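Local structure of sugar ABC transporter, periplasmic sugar-binding protein (Caulobacter crescentus, 4IRX) at residues V70-S75 with R97-G102; V92-R97 with V106-A111. The protein binds myo-inositol in the periplasm as the solute-binding component of an ABC transporter, probably delivering it for uptake. One frame throughout, in Å; residues are numbered along the deposited sequence.

Contact 1: V70-S75 with R97-G102; sequences VAPTDS and RNIAGG. With INS (1,2,3,4,5,6-hexahydroxy-cyclohexane), chain C.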
loop_
_atom_site.group_PDB
_atom_site.type_symbol
_atom_site.label_atom_id
_atom_site.label_comp_id
_atom_site.label_asym_id
_atom_site.label_seq_id
_atom_site.Cartn_x
_atom_site.Cartn_y
_atom_site.Cartn_z
ATOM N N VAL A 70 11.070 6.719 4.739
ATOM C CA VAL A 70 9.768 7.361 4.905
ATOM C C VAL A 70 8.691 6.751 4.005
ATOM O O VAL A 70 8.901 6.506 2.813
ATOM C CB VAL A 70 9.885 8.897 4.689
ATOM C CG1 VAL A 70 10.527 9.224 3.352
ATOM C CG2 VAL A 70 8.533 9.593 4.828
ATOM N N ALA A 71 7.545 6.465 4.611
ATOM C CA ALA A 71 6.329 6.165 3.846
ATOM C C ALA A 71 5.478 7.423 3.978
ATOM O O ALA A 71 4.798 7.605 5.000
ATOM C CB ALA A 71 5.600 4.947 4.410
ATOM N N PRO A 72 5.547 8.322 2.975
ATOM C CA PRO A 72 4.913 9.643 3.149
ATOM C C PRO A 72 3.393 9.552 3.199
ATOM O O PRO A 72 2.824 8.783 2.425
ATOM C CB PRO A 72 5.328 10.412 1.892
ATOM C CG PRO A 72 5.631 9.322 0.860
ATOM C CD PRO A 72 6.224 8.187 1.668
ATOM N N THR A 73 2.748 10.355 4.046
ATOM C CA THR A 73 1.285 10.438 4.077
ATOM C C THR A 73 0.720 10.876 2.733
ATOM O O THR A 73 -0.353 10.427 2.326
ATOM C CB THR A 73 0.793 11.433 5.154
ATOM O OG1 THR A 73 1.301 12.736 4.839
ATOM C CG2 THR A 73 1.253 11.009 6.532
ATOM N N ASP A 74 1.440 11.762 2.060
ATOM C CA ASP A 74 1.087 12.278 0.750
ATOM C C ASP A 74 2.386 12.442 -0.051
ATOM O O ASP A 74 3.329 13.107 0.394
ATOM C CB ASP A 74 0.358 13.622 0.914
ATOM C CG ASP A 74 -0.155 14.169 -0.389
ATOM O OD1 ASP A 74 0.660 14.628 -1.212
ATOM O OD2 ASP A 74 -1.392 14.165 -0.592
ATOM N N SER A 75 2.437 11.814 -1.216
ATOM C CA SER A 75 3.658 11.715 -2.005
ATOM C C SER A 75 4.196 13.064 -2.471
ATOM O O SER A 75 5.416 13.269 -2.511
ATOM C CB SER A 75 3.468 10.772 -3.193
ATOM O OG SER A 75 3.353 9.410 -2.759
ATOM N N ARG A 97 5.207 3.864 -0.867
ATOM C CA ARG A 97 4.791 4.928 -1.794
ATOM C C ARG A 97 5.921 5.952 -1.900
ATOM O O ARG A 97 6.765 6.075 -0.992
ATOM C CB ARG A 97 3.458 5.600 -1.405
ATOM C CG ARG A 97 3.486 6.504 -0.160
ATOM C CD ARG A 97 3.568 5.723 1.130
ATOM N NE ARG A 97 2.352 4.932 1.335
ATOM C CZ ARG A 97 1.182 5.404 1.776
ATOM N NH1 ARG A 97 1.032 6.672 2.132
ATOM N NH2 ARG A 97 0.135 4.592 1.860
ATOM N N ASN A 98 5.957 6.649 -3.025
ATOM C CA ASN A 98 7.104 7.493 -3.318
ATOM C C ASN A 98 6.959 8.935 -2.843
ATOM O O ASN A 98 5.941 9.328 -2.297
ATOM C CB ASN A 98 7.495 7.398 -4.804
ATOM C CG ASN A 98 6.462 8.007 -5.741
ATOM O OD1 ASN A 98 5.855 9.040 -5.440
ATOM N ND2 ASN A 98 6.278 7.369 -6.906
ATOM N N ILE A 99 8.037 9.694 -2.978
ATOM C CA ILE A 99 7.996 11.138 -2.811
ATOM C C ILE A 99 8.321 11.718 -4.168
ATOM O O ILE A 99 9.298 11.305 -4.805
ATOM C CB ILE A 99 9.023 11.601 -1.777
ATOM C CG1 ILE A 99 8.595 11.150 -0.374
ATOM C CG2 ILE A 99 9.193 13.120 -1.846
ATOM C CD1 ILE A 99 9.585 11.452 0.700
ATOM N N ALA A 100 7.519 12.679 -4.625
ATOM C CA ALA A 100 7.649 13.176 -5.994
ATOM C C ALA A 100 7.401 14.675 -6.112
ATOM O O ALA A 100 6.702 15.274 -5.288
ATOM C CB ALA A 100 6.709 12.403 -6.932
ATOM N N GLY A 101 8.030 15.275 -7.113
ATOM C CA GLY A 101 7.768 16.664 -7.440
ATOM C C GLY A 101 8.742 17.646 -6.834
ATOM O O GLY A 101 8.593 18.857 -7.007
ATOM N N GLY A 102 9.765 17.139 -6.157
ATOM C CA GLY A 102 10.755 18.017 -5.568
ATOM C C GLY A 102 11.950 18.247 -6.464
ATOM O O GLY A 102 12.003 17.782 -7.600
HETATM C C1 INS C . -0.135 -0.015 0.870
HETATM C C2 INS C . -1.145 -1.026 1.300
HETATM C C3 INS C . -1.986 -0.429 2.399
HETATM C C4 INS C . -2.701 0.787 1.902
HETATM C C5 INS C . -1.723 1.829 1.508
HETATM C C6 INS C . -0.768 1.300 0.463
HETATM O O1 INS C . 0.648 -0.528 -0.179
HETATM O O2 INS C . -1.926 -1.405 0.207
HETATM O O3 INS C . -2.896 -1.377 2.901
HETATM O O4 INS C . -3.582 1.271 2.865
HETATM O O5 INS C . -2.408 2.951 1.052
HETATM O O6 INS C . 0.148 2.282 0.053
HETATM O O HOH W 1 -1.339 8.021 2.918
#
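The S75 hydroxyl is held by two bonds: OG donates to the carbonyl oxygen of N98, with S75 OG to N98 O at 2.6 Å, and it accepts the backbone N-H of S144, at the start of helix 144-160. The bond meets the N98 carbonyl with the donor tilted 32° from its plane. S75 also uses its own carbonyl, to which A100 N donates from above the carbonyl plane, with A100 N to S75 O at 3.0 Å. The CA-H of I99 leans on that same oxygen.

Both segments belong to loops that leave the ends of neighbouring parallel strands, 67-70 and 91-95, in one of the two Rossmann-like lobes of a periplasmic binding protein; S144 belongs to the other lobe, consistent with a cleft closed over the sugar. R97 reaches that cleft from its loop. Its CG lies between the backbone N and the carbonyl carbon (chi1 71°), and the chain, bent again at chi2 and chi3, slides past P72 in the opposite direction, R97 CD to P72 CD being 3.7 Å. R97 NH1 then donates to P72 O at 2.8 Å, almost in the guanidinium plane, and also to a water that in turn donates to T73 O. NH2 hydrogen-bonds myo-inositol, R97 NH2 to INS O6 being 2.9 Å, and forms a salt bridge with D140 of the second lobe. With both amino groups held in this way, the guanidinium has little freedom to turn.

I99 makes the apolar part of the contact. Its CD1 meets V70 CG1 at 3.6 Å, the two side chains crossing at about a right angle, while I99 CG1 packs 3.7 Å from P72 CG.

Contact 2: V92-R97 with V106-A111; sequences VISVDR and VPHVGA. With INS (1,2,3,4,5,6-hexahydroxy-cyclohexane), chain C.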
loop_
_atom_site.group_PDB
_atom_site.type_symbol
_atom_site.label_atom_id
_atom_site.label_comp_id
_atom_site.label_asym_id
_atom_site.label_seq_id
_atom_site.Cartn_x
_atom_site.Cartn_y
_atom_site.Cartn_z
ATOM N N VAL A 92 17.549 10.270 2.231
ATOM C CA VAL A 92 16.149 9.883 2.299
ATOM C C VAL A 92 15.837 8.787 1.286
ATOM O O VAL A 92 16.203 8.871 0.098
ATOM C CB VAL A 92 15.236 11.106 2.035
ATOM C CG1 VAL A 92 13.732 10.721 2.074
ATOM C CG2 VAL A 92 15.529 12.229 3.043
ATOM N N ILE A 93 15.150 7.755 1.756
ATOM C CA ILE A 93 14.617 6.730 0.875
ATOM C C ILE A 93 13.137 6.513 1.231
ATOM O O ILE A 93 12.765 6.499 2.409
ATOM C CB ILE A 93 15.464 5.441 0.948
ATOM C CG1 ILE A 93 15.017 4.400 -0.088
ATOM C CG2 ILE A 93 15.457 4.886 2.348
ATOM C CD1 ILE A 93 16.059 3.308 -0.296
ATOM N N SER A 94 12.296 6.386 0.220
ATOM C CA SER A 94 10.882 6.146 0.468
ATOM C C SER A 94 10.589 4.649 0.380
ATOM O O SER A 94 11.294 3.896 -0.290
ATOM C CB SER A 94 9.991 6.955 -0.494
ATOM O OG SER A 94 10.205 6.577 -1.848
ATOM N N VAL A 95 9.552 4.245 1.102
ATOM C CA VAL A 95 9.095 2.864 1.075
ATOM C C VAL A 95 7.574 2.840 0.896
ATOM O O VAL A 95 6.856 3.697 1.423
ATOM C CB VAL A 95 9.537 2.068 2.328
ATOM C CG1 VAL A 95 8.789 2.528 3.571
ATOM C CG2 VAL A 95 9.310 0.541 2.115
ATOM N N ASP A 96 7.115 1.866 0.103
ATOM C CA ASP A 96 5.705 1.602 -0.199
ATOM C C ASP A 96 5.068 2.579 -1.169
ATOM O O ASP A 96 4.431 2.181 -2.155
ATOM C CB ASP A 96 4.838 1.477 1.049
ATOM C CG ASP A 96 3.401 1.184 0.687
ATOM O OD1 ASP A 96 3.129 0.034 0.260
ATOM O OD2 ASP A 96 2.571 2.098 0.778
ATOM N N ARG A 97 5.207 3.864 -0.867
ATOM C CA ARG A 97 4.791 4.928 -1.794
ATOM C C ARG A 97 5.921 5.952 -1.900
ATOM O O ARG A 97 6.765 6.075 -0.992
ATOM C CB ARG A 97 3.458 5.600 -1.405
ATOM C CG ARG A 97 3.486 6.504 -0.160
ATOM C CD ARG A 97 3.568 5.723 1.130
ATOM N NE ARG A 97 2.352 4.932 1.335
ATOM C CZ ARG A 97 1.182 5.404 1.776
ATOM N NH1 ARG A 97 1.032 6.672 2.132
ATOM N NH2 ARG A 97 0.135 4.592 1.860
ATOM N N VAL A 106 14.069 11.322 -5.039
ATOM C CA VAL A 106 14.166 10.491 -3.853
ATOM C C VAL A 106 14.089 9.027 -4.249
ATOM O O VAL A 106 13.111 8.600 -4.876
ATOM C CB VAL A 106 13.041 10.811 -2.873
ATOM C CG1 VAL A 106 13.074 9.844 -1.701
ATOM C CG2 VAL A 106 13.180 12.228 -2.403
ATOM N N PRO A 107 15.116 8.243 -3.884
ATOM C CA PRO A 107 15.078 6.816 -4.216
ATOM C C PRO A 107 13.896 6.157 -3.509
ATOM O O PRO A 107 13.546 6.571 -2.423
ATOM C CB PRO A 107 16.403 6.269 -3.678
ATOM C CG PRO A 107 17.216 7.430 -3.284
ATOM C CD PRO A 107 16.325 8.613 -3.120
ATOM N N HIS A 108 13.324 5.146 -4.145
ATOM C CA HIS A 108 12.063 4.559 -3.733
ATOM C C HIS A 108 12.106 3.045 -3.822
ATOM O O HIS A 108 12.490 2.489 -4.853
ATOM C CB HIS A 108 10.934 5.073 -4.615
ATOM C CG HIS A 108 9.634 4.410 -4.324
ATOM N ND1 HIS A 108 9.010 4.535 -3.107
ATOM C CD2 HIS A 108 8.874 3.557 -5.059
ATOM C CE1 HIS A 108 7.912 3.801 -3.099
ATOM N NE2 HIS A 108 7.805 3.203 -4.263
ATOM N N VAL A 109 11.717 2.380 -2.737
ATOM C CA VAL A 109 11.532 0.922 -2.702
ATOM C C VAL A 109 10.045 0.657 -2.522
ATOM O O VAL A 109 9.458 1.032 -1.511
ATOM C CB VAL A 109 12.300 0.262 -1.535
ATOM C CG1 VAL A 109 12.115 -1.256 -1.582
ATOM C CG2 VAL A 109 13.780 0.620 -1.613
ATOM N N GLY A 110 9.429 0.004 -3.493
ATOM C CA GLY A 110 8.005 -0.286 -3.381
ATOM C C GLY A 110 7.570 -1.306 -4.399
ATOM O O GLY A 110 8.360 -1.789 -5.172
ATOM N N ALA A 111 6.291 -1.632 -4.388
ATOM C CA ALA A 111 5.731 -2.439 -5.440
ATOM C C ALA A 111 5.511 -1.613 -6.688
ATOM O O ALA A 111 5.322 -0.390 -6.624
ATOM C CB ALA A 111 4.398 -3.023 -4.994
HETATM C C1 INS C . -0.135 -0.015 0.870
HETATM C C2 INS C . -1.145 -1.026 1.300
HETATM C C3 INS C . -1.986 -0.429 2.399
HETATM C C4 INS C . -2.701 0.787 1.902
HETATM C C5 INS C . -1.723 1.829 1.508
HETATM C C6 INS C . -0.768 1.300 0.463
HETATM O O1 INS C . 0.648 -0.528 -0.179
HETATM O O2 INS C . -1.926 -1.405 0.207
HETATM O O3 INS C . -2.896 -1.377 2.901
HETATM O O4 INS C . -3.582 1.271 2.865
HETATM O O5 INS C . -2.408 2.951 1.052
HETATM O O6 INS C . 0.148 2.282 0.053
HETATM O O HOH W 2 10.555 8.464 -3.783
HETATM O O HOH W 3 3.768 -0.586 -2.809
HETATM O O HOH W 4 5.486 1.722 -4.758
#
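Two first torsions turn S94 OG and the H108 ring toward each other on the face of the sheet that both side chains share: S94 OG stands between its backbone N and carbonyl carbon (chi1 62°), and H108 CG is anti to its backbone N (chi1 175°). H108 ND1 donates to S94 OG at 2.7 Å, nearly in the ring plane, and the S94 hydroxyl in turn donates to a water, which donates to V106 O. At the ring edge, NE2 meets a second water, which also lies within hydrogen-bonding distance of D96 O and A111 O, and one ring face carries the backbone N of G110, offset toward the rim. An alanine in place of H108 removes the ring that donates to S94 OG, and the hydroxyl would probably be left freer to turn and the water near NE2 less firmly placed.

The backbones run as parallel neighbours: S94 N donates to P107 O at 2.9 Å, V109 N to S94 O, and D96 N to V109 O. On the opposite face, I93 CD1 packs 3.8 Å from V109 CG2, next to helix 251-268.

Just beyond V95, D96 faces the ligand. Its carboxylate takes two adjacent hydroxyls of myo-inositol, INS O1 to D96 OD1 at 2.6 Å and INS O6 to D96 OD2 at 2.5 Å. R97 NE donates to the anti lone pair of D96 OD2 at 2.9 Å, so this salt bridge would probably keep the carboxylate ionised and ready to accept from the sugar.

How the contacts relate
The two contacts lie about 8 Å apart, centre to centre, in the lobe built on the seven-stranded mixed sheet. Strands 67-70, 91-95 and 108-111 run side by side there, so contact 2 joins two of them while contact 1 joins the loops that follow the first two. Along the chain the segments alternate: 70-75, 92-97, 97-102, 106-111. R97 belongs to both, at the point where strand 91-95 has passed into its loop. V70 N to I93 O and V70 O to V95 N, each 2.9 Å, are probable hydrogen bonds joining them directly. Together they form part of one wall of the myo-inositol pocket, which both contacts touch.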